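Local atomic coordinates of phospholyase (Arthrobacter aurescens, PDB entry 5G4J), a protein that uses pyridoxal phosphate, probably to split ethanolamine phosphate into acetaldehyde, ammonia and phosphate, although its family is mostly one of aminotransferases. Residues D59-V64 against K412-L417; D144-G149 against S222-L227; E252-F257 against M279-G284. All coordinates share one frame; numbering follows the deposited sequence.

Contact 1. Residues D59-V64 against K412-L417; sequences DGYNNV and KMRPPL. With EXT ({5-hydroxy-6-methyl-4-[(E)-{[2-(phosphonooxy)ethyl]imino}methyl]pyridin-3-yl}methyl dihydrogen phosphate), chain C.
Arg414 grips Tyr61 and, with the same guanidinium, the substrate phosphate of the bound aldimine between pyridoxal phosphate and ethanolamine phosphate. Arg414 NH1 meets EXT OAP at 2.7 Å and Arg414 NH2 meets EXT OAS at 2.8 Å, while Lys412 NZ adds a bond to OAP. An arginine suits this place because it offers a second edge: its NE and NH2 both donate to Tyr61 O, from opposite faces of that carbonyl. NH2 also lies over a face of the Tyr61 ring, tilted 50° from the guanidinium, a cation-pi contact with Arg414 CZ 4.3 Å from the ring centroid. A bend at chi3 (55°) sets the guanidinium there and stacks it on the Asn63 amide, the planes 5° apart. A leucine here would probably leave two phosphate oxygens short of a donor and Tyr61 O without either mate. Further out, Arg414 N bonds to Gly60 O at 2.8 Å, and Asp59 OD1 accepts from Tyr61 N (an Asx turn) and Asn62 N (an Asx motif). With Arg90 of the second subunit also binding the ligand, this is a substrate-phosphate pocket in the dimeric active site of a fold-type I pyridoxal-phosphate enzyme.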
loop_
_atom_site.group_PDB
_atom_site.type_symbol
_atom_site.label_atom_id
_atom_site.label_comp_id
_atom_site.label_asym_id
_atom_site.label_seq_id
_atom_site.Cartn_x
_atom_site.Cartn_y
_atom_site.Cartn_z
ATOM N N ASP A 59 -3.677 -25.983 -7.912
ATOM C CA ASP A 59 -4.143 -24.616 -7.618
ATOM C C ASP A 59 -5.136 -24.146 -8.699
ATOM O O ASP A 59 -4.727 -23.794 -9.785
ATOM C CB ASP A 59 -2.983 -23.651 -7.538
ATOM C CG ASP A 59 -3.382 -22.324 -6.973
ATOM O OD1 ASP A 59 -4.607 -21.981 -6.956
ATOM O OD2 ASP A 59 -2.506 -21.558 -6.599
ATOM N N GLY A 60 -6.424 -24.224 -8.387
ATOM C CA GLY A 60 -7.494 -23.739 -9.218
ATOM C C GLY A 60 -8.018 -22.364 -8.826
ATOM O O GLY A 60 -9.093 -21.991 -9.308
ATOM N N TYR A 61 -7.303 -21.621 -7.986
ATOM C CA TYR A 61 -7.859 -20.435 -7.319
ATOM C C TYR A 61 -7.027 -19.180 -7.306
ATOM O O TYR A 61 -7.616 -18.098 -7.363
ATOM C CB TYR A 61 -8.261 -20.757 -5.824
ATOM C CG TYR A 61 -8.895 -19.504 -5.180
ATOM C CD1 TYR A 61 -10.168 -19.103 -5.576
ATOM C CD2 TYR A 61 -8.206 -18.674 -4.292
ATOM C CE1 TYR A 61 -10.769 -17.982 -5.090
ATOM C CE2 TYR A 61 -8.815 -17.489 -3.769
ATOM C CZ TYR A 61 -10.135 -17.145 -4.181
ATOM O OH TYR A 61 -10.975 -16.042 -3.802
ATOM N N ASN A 62 -5.699 -19.276 -7.208
ATOM C CA ASN A 62 -4.856 -18.149 -6.932
ATOM C C ASN A 62 -4.365 -17.425 -8.135
ATOM O O ASN A 62 -3.646 -17.986 -8.946
ATOM C CB ASN A 62 -3.725 -18.581 -6.027
ATOM C CG ASN A 62 -4.255 -18.922 -4.643
ATOM O OD1 ASN A 62 -4.676 -18.016 -3.895
ATOM N ND2 ASN A 62 -4.311 -20.190 -4.310
ATOM N N ASN A 63 -4.702 -16.152 -8.210
ATOM C CA ASN A 63 -4.259 -15.309 -9.297
ATOM C C ASN A 63 -3.061 -14.495 -9.005
ATOM O O ASN A 63 -2.474 -13.959 -9.923
ATOM C CB ASN A 63 -5.398 -14.433 -9.804
ATOM C CG ASN A 63 -5.817 -13.375 -8.825
ATOM O OD1 ASN A 63 -5.658 -13.514 -7.628
ATOM N ND2 ASN A 63 -6.410 -12.338 -9.361
ATOM N N VAL A 64 -2.687 -14.358 -7.735
ATOM C CA VAL A 64 -1.481 -13.614 -7.406
ATOM C C VAL A 64 -0.197 -14.215 -8.013
ATOM O O VAL A 64 0.588 -13.495 -8.657
ATOM C CB VAL A 64 -1.394 -13.408 -5.883
ATOM C CG1 VAL A 64 -0.046 -12.843 -5.495
ATOM C CG2 VAL A 64 -2.503 -12.492 -5.420
ATOM N N LYS A 412 -15.762 -20.384 -7.963
ATOM C CA LYS A 412 -14.820 -19.457 -8.579
ATOM C C LYS A 412 -13.495 -20.239 -8.847
ATOM O O LYS A 412 -12.828 -20.674 -7.895
ATOM C CB LYS A 412 -14.526 -18.280 -7.642
ATOM C CG LYS A 412 -13.178 -17.529 -7.840
ATOM C CD LYS A 412 -13.231 -16.065 -7.413
ATOM C CE LYS A 412 -12.420 -15.586 -6.251
ATOM N NZ LYS A 412 -12.473 -14.049 -6.191
ATOM N N MET A 413 -13.110 -20.358 -10.138
ATOM C CA MET A 413 -11.902 -21.044 -10.573
ATOM C C MET A 413 -11.089 -20.048 -11.358
ATOM O O MET A 413 -11.630 -19.375 -12.236
ATOM C CB MET A 413 -12.333 -22.215 -11.368
ATOM C CG MET A 413 -13.240 -23.017 -10.391
ATOM S SD MET A 413 -14.042 -24.408 -11.185
ATOM C CE MET A 413 -15.523 -23.676 -11.907
ATOM N N ARG A 414 -9.850 -19.877 -10.909
ATOM C CA ARG A 414 -9.033 -18.702 -11.300
ATOM C C ARG A 414 -7.611 -19.066 -11.060
ATOM O O ARG A 414 -6.972 -18.479 -10.186
ATOM C CB ARG A 414 -9.460 -17.489 -10.508
ATOM C CG ARG A 414 -8.812 -16.152 -10.888
ATOM C CD ARG A 414 -8.998 -15.143 -9.737
ATOM N NE ARG A 414 -8.507 -15.648 -8.489
ATOM C CZ ARG A 414 -8.622 -14.999 -7.326
ATOM N NH1 ARG A 414 -9.112 -13.748 -7.274
ATOM N NH2 ARG A 414 -8.215 -15.580 -6.193
ATOM N N PRO A 415 -7.096 -20.007 -11.849
ATOM C CA PRO A 415 -5.748 -20.567 -11.517
ATOM C C PRO A 415 -4.608 -19.659 -11.958
ATOM O O PRO A 415 -4.826 -18.693 -12.747
ATOM C CB PRO A 415 -5.722 -21.884 -12.296
ATOM C CG PRO A 415 -6.576 -21.576 -13.471
ATOM C CD PRO A 415 -7.731 -20.760 -12.954
ATOM N N PRO A 416 -3.390 -19.941 -11.503
ATOM C CA PRO A 416 -2.227 -19.324 -12.168
ATOM C C PRO A 416 -2.311 -19.391 -13.668
ATOM O O PRO A 416 -2.856 -20.386 -14.225
ATOM C CB PRO A 416 -1.031 -20.071 -11.573
ATOM C CG PRO A 416 -1.559 -20.638 -10.292
ATOM C CD PRO A 416 -3.010 -20.803 -10.379
ATOM N N LEU A 417 -1.840 -18.361 -14.375
ATOM C CA LEU A 417 -2.014 -18.345 -15.812
ATOM C C LEU A 417 -1.105 -19.369 -16.618
ATOM O O LEU A 417 -1.125 -19.377 -17.833
ATOM C CB LEU A 417 -1.837 -16.934 -16.404
ATOM C CG LEU A 417 -2.948 -16.578 -17.404
ATOM C CD1 LEU A 417 -4.330 -16.377 -16.733
ATOM C CD2 LEU A 417 -2.566 -15.406 -18.287
HETATM C CAA EXT C . -9.239 -6.567 -4.461
HETATM C CAB EXT C . -8.860 -7.527 -3.483
HETATM P PAC EXT C . -5.419 -5.357 -2.371
HETATM O OAD EXT C . -6.057 -6.320 -1.394
HETATM O OAE EXT C . -4.137 -5.599 -2.930
HETATM O OAF EXT C . -5.269 -4.043 -1.652
HETATM O OAG EXT C . -6.398 -5.210 -3.525
HETATM C CAH EXT C . -7.780 -4.733 -3.461
HETATM C CAI EXT C . -8.712 -5.225 -4.435
HETATM N NAJ EXT C . -10.108 -4.604 -6.376
HETATM C CAK EXT C . -9.215 -4.302 -5.396
HETATM C CAL EXT C . -10.617 -5.879 -6.405
HETATM C CAM EXT C . -11.592 -6.177 -7.412
HETATM C CAN EXT C . -10.216 -6.845 -5.457
HETATM O OAO EXT C . -10.782 -8.104 -5.519
HETATM O OAP EXT C . -10.245 -12.555 -5.180
HETATM P PAQ EXT C . -9.463 -12.957 -3.878
HETATM O OAR EXT C . -10.431 -13.727 -2.918
HETATM O OAS EXT C . -8.209 -13.811 -4.087
HETATM O OAT EXT C . -9.110 -11.489 -3.124
HETATM C CAU EXT C . -9.993 -10.834 -2.230
HETATM C CAV EXT C . -9.339 -9.461 -2.029
HETATM N NAW EXT C . -9.540 -8.643 -3.276
#

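Contact 2. Residues D144-G149 against S222-L227; sequences DFSYHG and STEGLL. With EXT ({5-hydroxy-6-methyl-4-[(E)-{[2-(phosphonooxy)ethyl]imino}methyl]pyridin-3-yl}methyl dihydrogen phosphate), chain C.
Two first torsions bring Phe145 and Thr223 together. With chi1 of -157°, the Phe145 ring swings away from its own N-H and brings an edge to the facing turn, CD2 lying 3.3 Å from Thr223 O. At Thr223, chi1 of -61° splits the branches: CG2 rests 3.5 Å from Phe145 O, while OG1 is directed to a water. Threonine suits the spot because it supplies a methyl for packing and a hydroxyl for the water. Glu224 bends at chi2, laying its CG 3.3 Å from Phe145 O and its OE2 beside Ser146 CB; Ser143 OG gives that carboxylate oxygen its polar partner.

No direct hydrogen bond joins the segments. The water does so instead, 2.6 Å from Thr223 OG1, donating to Tyr147 O at 2.7 Å and reaching EXT OAO, the phenolic oxygen of the cofactor. The Tyr147 ring turns an edge to the imine nitrogen EXT NAW and carries Gly149 N over one face. Ser222 to Gly225 form a type I turn, whose last residue has backbone angles that favour glycine.

Both segments are loops following neighbouring parallel strands, 140-143 and 214-217, of the mixed sheet that also holds strands 171-174 and 247-251, and they precede helices 152-155 and 233-243. Asp144 makes a salt bridge with Arg175, just past strand 171-174, and Ser222 packs on Phe368 in strand 368-373 of the other sheet.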
loop_
_atom_site.group_PDB
_atom_site.type_symbol
_atom_site.label_atom_id
_atom_site.label_comp_id
_atom_site.label_asym_id
_atom_site.label_seq_id
_atom_site.Cartn_x
_atom_site.Cartn_y
_atom_site.Cartn_z
ATOM N N ASP A 144 -23.720 -3.158 -6.484
ATOM C CA ASP A 144 -24.319 -3.500 -5.165
ATOM C C ASP A 144 -23.786 -4.727 -4.540
ATOM O O ASP A 144 -24.218 -5.104 -3.442
ATOM C CB ASP A 144 -25.864 -3.552 -5.218
ATOM C CG ASP A 144 -26.390 -4.730 -5.943
ATOM O OD1 ASP A 144 -25.643 -5.575 -6.496
ATOM O OD2 ASP A 144 -27.627 -4.753 -6.089
ATOM N N PHE A 145 -22.718 -5.323 -5.106
ATOM C CA PHE A 145 -22.037 -6.376 -4.350
ATOM C C PHE A 145 -20.570 -6.446 -4.821
ATOM O O PHE A 145 -20.172 -7.351 -5.536
ATOM C CB PHE A 145 -22.743 -7.725 -4.501
ATOM C CG PHE A 145 -22.435 -8.662 -3.355
ATOM C CD1 PHE A 145 -23.059 -8.511 -2.122
ATOM C CD2 PHE A 145 -21.475 -9.659 -3.510
ATOM C CE1 PHE A 145 -22.758 -9.374 -1.025
ATOM C CE2 PHE A 145 -21.142 -10.510 -2.432
ATOM C CZ PHE A 145 -21.821 -10.369 -1.219
ATOM N N SER A 146 -19.835 -5.401 -4.454
ATOM C CA SER A 146 -18.491 -5.216 -4.939
ATOM C C SER A 146 -17.519 -4.956 -3.791
ATOM O O SER A 146 -17.889 -4.678 -2.641
ATOM C CB SER A 146 -18.470 -4.074 -5.946
ATOM O OG SER A 146 -18.987 -2.898 -5.428
ATOM N N TYR A 147 -16.240 -5.063 -4.127
ATOM C CA TYR A 147 -15.139 -4.858 -3.177
ATOM C C TYR A 147 -13.908 -4.351 -3.933
ATOM O O TYR A 147 -13.418 -5.001 -4.848
ATOM C CB TYR A 147 -14.748 -6.099 -2.453
ATOM C CG TYR A 147 -13.595 -5.892 -1.542
ATOM C CD1 TYR A 147 -13.722 -5.088 -0.396
ATOM C CD2 TYR A 147 -12.330 -6.429 -1.831
ATOM C CE1 TYR A 147 -12.655 -4.836 0.437
ATOM C CE2 TYR A 147 -11.217 -6.144 -0.974
ATOM C CZ TYR A 147 -11.383 -5.379 0.136
ATOM O OH TYR A 147 -10.347 -5.066 0.991
ATOM N N HIS A 148 -13.458 -3.140 -3.575
ATOM C CA HIS A 148 -12.351 -2.503 -4.326
ATOM C C HIS A 148 -11.176 -2.161 -3.427
ATOM O O HIS A 148 -10.226 -1.517 -3.890
ATOM C CB HIS A 148 -12.886 -1.273 -5.022
ATOM C CG HIS A 148 -13.904 -1.585 -6.036
ATOM N ND1 HIS A 148 -13.586 -2.183 -7.227
ATOM C CD2 HIS A 148 -15.259 -1.471 -6.019
ATOM C CE1 HIS A 148 -14.688 -2.343 -7.947
ATOM N NE2 HIS A 148 -15.722 -1.987 -7.202
ATOM N N GLY A 149 -11.252 -2.552 -2.155
ATOM C CA GLY A 149 -10.117 -2.324 -1.224
ATOM C C GLY A 149 -10.477 -1.864 0.124
ATOM O O GLY A 149 -11.665 -1.738 0.484
ATOM N N SER A 222 -16.898 -10.208 -10.779
ATOM C CA SER A 222 -16.616 -11.472 -10.109
ATOM C C SER A 222 -17.186 -11.598 -8.716
ATOM O O SER A 222 -17.893 -12.582 -8.432
ATOM C CB SER A 222 -15.085 -11.751 -10.118
ATOM O OG SER A 222 -14.325 -10.687 -9.488
ATOM N N THR A 223 -16.953 -10.611 -7.851
ATOM C CA THR A 223 -17.528 -10.603 -6.514
ATOM C C THR A 223 -19.068 -10.640 -6.534
ATOM O O THR A 223 -19.663 -11.312 -5.686
ATOM C CB THR A 223 -17.062 -9.347 -5.759
ATOM O OG1 THR A 223 -15.638 -9.438 -5.697
ATOM C CG2 THR A 223 -17.524 -9.326 -4.326
ATOM N N GLU A 224 -19.624 -10.044 -7.569
ATOM C CA GLU A 224 -21.065 -10.022 -7.815
ATOM C C GLU A 224 -21.665 -11.394 -8.196
ATOM O O GLU A 224 -22.896 -11.525 -8.297
ATOM C CB GLU A 224 -21.394 -9.020 -8.932
ATOM C CG GLU A 224 -21.105 -7.513 -8.652
ATOM C CD GLU A 224 -19.647 -7.083 -8.870
ATOM O OE1 GLU A 224 -18.737 -7.972 -9.031
ATOM O OE2 GLU A 224 -19.389 -5.883 -8.743
ATOM N N GLY A 225 -20.812 -12.368 -8.499
ATOM C CA GLY A 225 -21.224 -13.671 -9.020
ATOM C C GLY A 225 -20.947 -13.975 -10.440
ATOM O O GLY A 225 -21.667 -14.801 -11.047
ATOM N N LEU A 226 -19.954 -13.309 -11.032
ATOM C CA LEU A 226 -19.555 -13.457 -12.406
ATOM C C LEU A 226 -20.651 -13.226 -13.441
ATOM O O LEU A 226 -21.106 -14.131 -14.111
ATOM C CB LEU A 226 -18.833 -14.822 -12.662
ATOM C CG LEU A 226 -17.458 -14.978 -12.088
ATOM C CD1 LEU A 226 -16.997 -16.432 -12.238
ATOM C CD2 LEU A 226 -16.479 -14.086 -12.854
ATOM N N LEU A 227 -21.084 -11.977 -13.565
ATOM C CA LEU A 227 -22.219 -11.626 -14.324
ATOM C C LEU A 227 -21.855 -11.559 -15.800
ATOM O O LEU A 227 -20.699 -11.242 -16.140
ATOM C CB LEU A 227 -22.705 -10.215 -13.869
ATOM C CG LEU A 227 -22.946 -10.021 -12.398
ATOM C CD1 LEU A 227 -23.492 -8.640 -12.077
ATOM C CD2 LEU A 227 -23.815 -11.104 -11.757
HETATM C CAA EXT C . -9.239 -6.567 -4.461
HETATM C CAB EXT C . -8.860 -7.527 -3.483
HETATM P PAC EXT C . -5.419 -5.357 -2.371
HETATM O OAD EXT C . -6.057 -6.320 -1.394
HETATM O OAE EXT C . -4.137 -5.599 -2.930
HETATM O OAF EXT C . -5.269 -4.043 -1.652
HETATM O OAG EXT C . -6.398 -5.210 -3.525
HETATM C CAH EXT C . -7.780 -4.733 -3.461
HETATM C CAI EXT C . -8.712 -5.225 -4.435
HETATM N NAJ EXT C . -10.108 -4.604 -6.376
HETATM C CAK EXT C . -9.215 -4.302 -5.396
HETATM C CAL EXT C . -10.617 -5.879 -6.405
HETATM C CAM EXT C . -11.592 -6.177 -7.412
HETATM C CAN EXT C . -10.216 -6.845 -5.457
HETATM O OAO EXT C . -10.782 -8.104 -5.519
HETATM O OAP EXT C . -10.245 -12.555 -5.180
HETATM P PAQ EXT C . -9.463 -12.957 -3.878
HETATM O OAR EXT C . -10.431 -13.727 -2.918
HETATM O OAS EXT C . -8.209 -13.811 -4.087
HETATM O OAT EXT C . -9.110 -11.489 -3.124
HETATM C CAU EXT C . -9.993 -10.834 -2.230
HETATM C CAV EXT C . -9.339 -9.461 -2.029
HETATM N NAW EXT C . -9.540 -8.643 -3.276
HETATM O O HOH W 1 -13.750 -7.653 -5.294
#

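Contact 3. Residues E252-F257 against M279-G284; sequences EVQSGF and MGKPMG. With EXT ({5-hydroxy-6-methyl-4-[(E)-{[2-(phosphonooxy)ethyl]imino}methyl]pyridin-3-yl}methyl dihydrogen phosphate), chain C.
The Phe257 ring has Met283 CA over one face, a CH-pi contact 4.3 Å from the ring centroid. Met283 CB reaches the far end of the ring, 3.4 Å from Phe257 CZ. Pro282 CG and the sulfur of Met279 approach obliquely, the latter a Met-aromatic contact with SD 3.9 Å from Phe257 CZ. Trp265 adds an edge-to-face ring, and Leu103 of helix 94-104 touches both Phe257 and Met279. A large apolar ring suits this wholly buried corner, where unbranched methionines can shape themselves around it.

The second flat group is the pyridine ring of EXT. Val253 lies over one of its faces, CB 3.7 Å from EXT NAJ; a compact branched side chain fits there without adding a polar group. Of its two methyls, Val253 CG1 presses on Lys281 CD at 3.3 Å, which is tight, and the two side chains cross at about a right angle. At Gly280 a side chain would crowd Val253 CG2. A water links Glu252 O to Gly280 N, joining the two backbones where no direct hydrogen bond does.

The third flat group, the Gln254 amide, has its rotation fixed by two duties. OE1 accepts from Arg414 NH1, while NE2 donates to both EXT OAO and EXT OAP, at 2.8 Å to OAP, tying cofactor to substrate phosphate. The extended Lys281 chain passes across Val253 and bends at chi4, bringing NZ to bond with EXT OAT at 2.7 Å and with Thr311 OG1 of the second subunit. Lys281 CE comes near the imine nitrogen, consistent with Lys281 being the Schiff-base lysine of this family, displaced from the cofactor when the substrate aldimine formed.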
loop_
_atom_site.group_PDB
_atom_site.type_symbol
_atom_site.label_atom_id
_atom_site.label_comp_id
_atom_site.label_asym_id
_atom_site.label_seq_id
_atom_site.Cartn_x
_atom_site.Cartn_y
_atom_site.Cartn_z
ATOM N N GLU A 252 -8.901 -3.583 -12.607
ATOM C CA GLU A 252 -8.337 -4.759 -13.243
ATOM C C GLU A 252 -7.662 -5.747 -12.323
ATOM O O GLU A 252 -6.973 -6.663 -12.800
ATOM C CB GLU A 252 -7.354 -4.320 -14.355
ATOM C CG GLU A 252 -8.021 -3.606 -15.458
ATOM C CD GLU A 252 -8.871 -4.459 -16.419
ATOM O OE1 GLU A 252 -8.681 -5.714 -16.498
ATOM O OE2 GLU A 252 -9.788 -3.885 -17.071
ATOM N N VAL A 253 -7.903 -5.650 -11.017
ATOM C CA VAL A 253 -7.221 -6.515 -10.072
ATOM C C VAL A 253 -7.618 -7.991 -10.329
ATOM O O VAL A 253 -6.797 -8.885 -10.212
ATOM C CB VAL A 253 -7.509 -6.082 -8.633
ATOM C CG1 VAL A 253 -7.107 -7.105 -7.670
ATOM C CG2 VAL A 253 -6.834 -4.750 -8.330
ATOM N N GLN A 254 -8.862 -8.243 -10.708
ATOM C CA GLN A 254 -9.333 -9.587 -11.019
ATOM C C GLN A 254 -9.255 -9.918 -12.522
ATOM O O GLN A 254 -9.078 -11.135 -12.850
ATOM C CB GLN A 254 -10.815 -9.782 -10.610
ATOM C CG GLN A 254 -11.059 -9.629 -9.143
ATOM C CD GLN A 254 -10.481 -10.721 -8.311
ATOM O OE1 GLN A 254 -10.238 -11.808 -8.788
ATOM N NE2 GLN A 254 -10.193 -10.421 -7.049
ATOM N N SER A 255 -9.426 -8.952 -13.426
ATOM C CA SER A 255 -9.606 -9.278 -14.837
ATOM C C SER A 255 -8.329 -9.018 -15.659
ATOM O O SER A 255 -8.326 -9.210 -16.833
ATOM C CB SER A 255 -10.811 -8.499 -15.378
ATOM O OG SER A 255 -10.567 -7.109 -15.326
ATOM N N GLY A 256 -7.314 -8.460 -15.041
ATOM C CA GLY A 256 -6.135 -7.976 -15.732
ATOM C C GLY A 256 -5.042 -8.985 -16.095
ATOM O O GLY A 256 -5.180 -10.168 -15.846
ATOM N N PHE A 257 -4.022 -8.479 -16.783
ATOM C CA PHE A 257 -2.868 -9.276 -17.196
ATOM C C PHE A 257 -3.232 -10.528 -18.013
ATOM O O PHE A 257 -2.613 -11.554 -17.903
ATOM C CB PHE A 257 -1.947 -9.558 -16.006
ATOM C CG PHE A 257 -1.309 -8.306 -15.480
ATOM C CD1 PHE A 257 -2.021 -7.465 -14.639
ATOM C CD2 PHE A 257 -0.045 -7.905 -15.914
ATOM C CE1 PHE A 257 -1.432 -6.287 -14.230
ATOM C CE2 PHE A 257 0.523 -6.728 -15.541
ATOM C CZ PHE A 257 -0.161 -5.924 -14.679
ATOM N N MET A 279 -4.812 -1.699 -10.914
ATOM C CA MET A 279 -4.281 -3.038 -10.980
ATOM C C MET A 279 -3.509 -3.311 -9.719
ATOM O O MET A 279 -3.105 -2.425 -9.007
ATOM C CB MET A 279 -3.429 -3.226 -12.255
ATOM C CG MET A 279 -2.270 -2.382 -12.363
ATOM S SD MET A 279 -1.663 -2.338 -14.113
ATOM C CE MET A 279 -2.896 -1.448 -14.886
ATOM N N GLY A 280 -3.279 -4.573 -9.465
ATOM C CA GLY A 280 -2.599 -4.972 -8.227
ATOM C C GLY A 280 -2.220 -6.451 -8.470
ATOM O O GLY A 280 -1.475 -6.745 -9.388
ATOM N N LYS A 281 -2.883 -7.346 -7.711
ATOM C CA LYS A 281 -2.621 -8.836 -7.630
ATOM C C LYS A 281 -1.445 -9.473 -8.377
ATOM O O LYS A 281 -0.304 -9.449 -7.903
ATOM C CB LYS A 281 -3.919 -9.611 -7.734
ATOM C CG LYS A 281 -4.722 -9.537 -6.421
ATOM C CD LYS A 281 -6.139 -10.079 -6.580
ATOM C CE LYS A 281 -6.999 -9.873 -5.316
ATOM N NZ LYS A 281 -6.731 -10.601 -4.049
ATOM N N PRO A 282 -1.725 -9.984 -9.601
ATOM C CA PRO A 282 -0.733 -10.669 -10.347
ATOM C C PRO A 282 0.431 -9.915 -10.681
ATOM O O PRO A 282 1.387 -10.534 -11.089
ATOM C CB PRO A 282 -1.485 -10.962 -11.741
ATOM C CG PRO A 282 -2.461 -9.794 -11.828
ATOM C CD PRO A 282 -2.980 -9.845 -10.414
ATOM N N MET A 283 0.369 -8.581 -10.665
ATOM C CA MET A 283 1.366 -7.877 -11.435
ATOM C C MET A 283 2.844 -8.159 -11.120
ATOM O O MET A 283 3.742 -8.076 -12.004
ATOM C CB MET A 283 0.972 -6.411 -11.523
ATOM C CG MET A 283 1.521 -5.457 -10.628
ATOM S SD MET A 283 0.655 -3.822 -10.805
ATOM C CE MET A 283 1.756 -2.881 -11.816
ATOM N N GLY A 284 3.157 -8.441 -9.834
ATOM C CA GLY A 284 4.501 -8.817 -9.408
ATOM C C GLY A 284 4.638 -10.271 -8.979
ATOM O O GLY A 284 5.544 -10.617 -8.234
HETATM C CAA EXT C . -9.239 -6.567 -4.461
HETATM C CAB EXT C . -8.860 -7.527 -3.483
HETATM P PAC EXT C . -5.419 -5.357 -2.371
HETATM O OAD EXT C . -6.057 -6.320 -1.394
HETATM O OAE EXT C . -4.137 -5.599 -2.930
HETATM O OAF EXT C . -5.269 -4.043 -1.652
HETATM O OAG EXT C . -6.398 -5.210 -3.525
HETATM C CAH EXT C . -7.780 -4.733 -3.461
HETATM C CAI EXT C . -8.712 -5.225 -4.435
HETATM N NAJ EXT C . -10.108 -4.604 -6.376
HETATM C CAK EXT C . -9.215 -4.302 -5.396
HETATM C CAL EXT C . -10.617 -5.879 -6.405
HETATM C CAM EXT C . -11.592 -6.177 -7.412
HETATM C CAN EXT C . -10.216 -6.845 -5.457
HETATM O OAO EXT C . -10.782 -8.104 -5.519
HETATM O OAP EXT C . -10.245 -12.555 -5.180
HETATM P PAQ EXT C . -9.463 -12.957 -3.878
HETATM O OAR EXT C . -10.431 -13.727 -2.918
HETATM O OAS EXT C . -8.209 -13.811 -4.087
HETATM O OAT EXT C . -9.110 -11.489 -3.124
HETATM C CAU EXT C . -9.993 -10.834 -2.230
HETATM C CAV EXT C . -9.339 -9.461 -2.029
HETATM N NAW EXT C . -9.540 -8.643 -3.276
HETATM O O HOH W 2 -4.202 -6.419 -11.880
#

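In the fold
All three contacts are buried and touch the same ligand, though Phe145 and Thr223 of contact 2 are partly exposed while every touching residue of contacts 1 and 3 is buried. Contact 1 belongs to the sheet that holds strands 56-59 and 410-413, contacts 2 and 3 to loops of the sheet that holds 140-143, 214-217, 247-251 and 276-279. Contact 1 is cationic, around the substrate phosphate; contact 2 is small, with no direct hydrogen bond; contact 3 pairs an apolar corner with a polar end. Val253 of contact 3 and the Tyr147-His148 backbone of contact 2 lie on opposite sides of the pyridine. All three reach the second subunit; contacts 1 and 3 touch, contacts 1 and 2 do not.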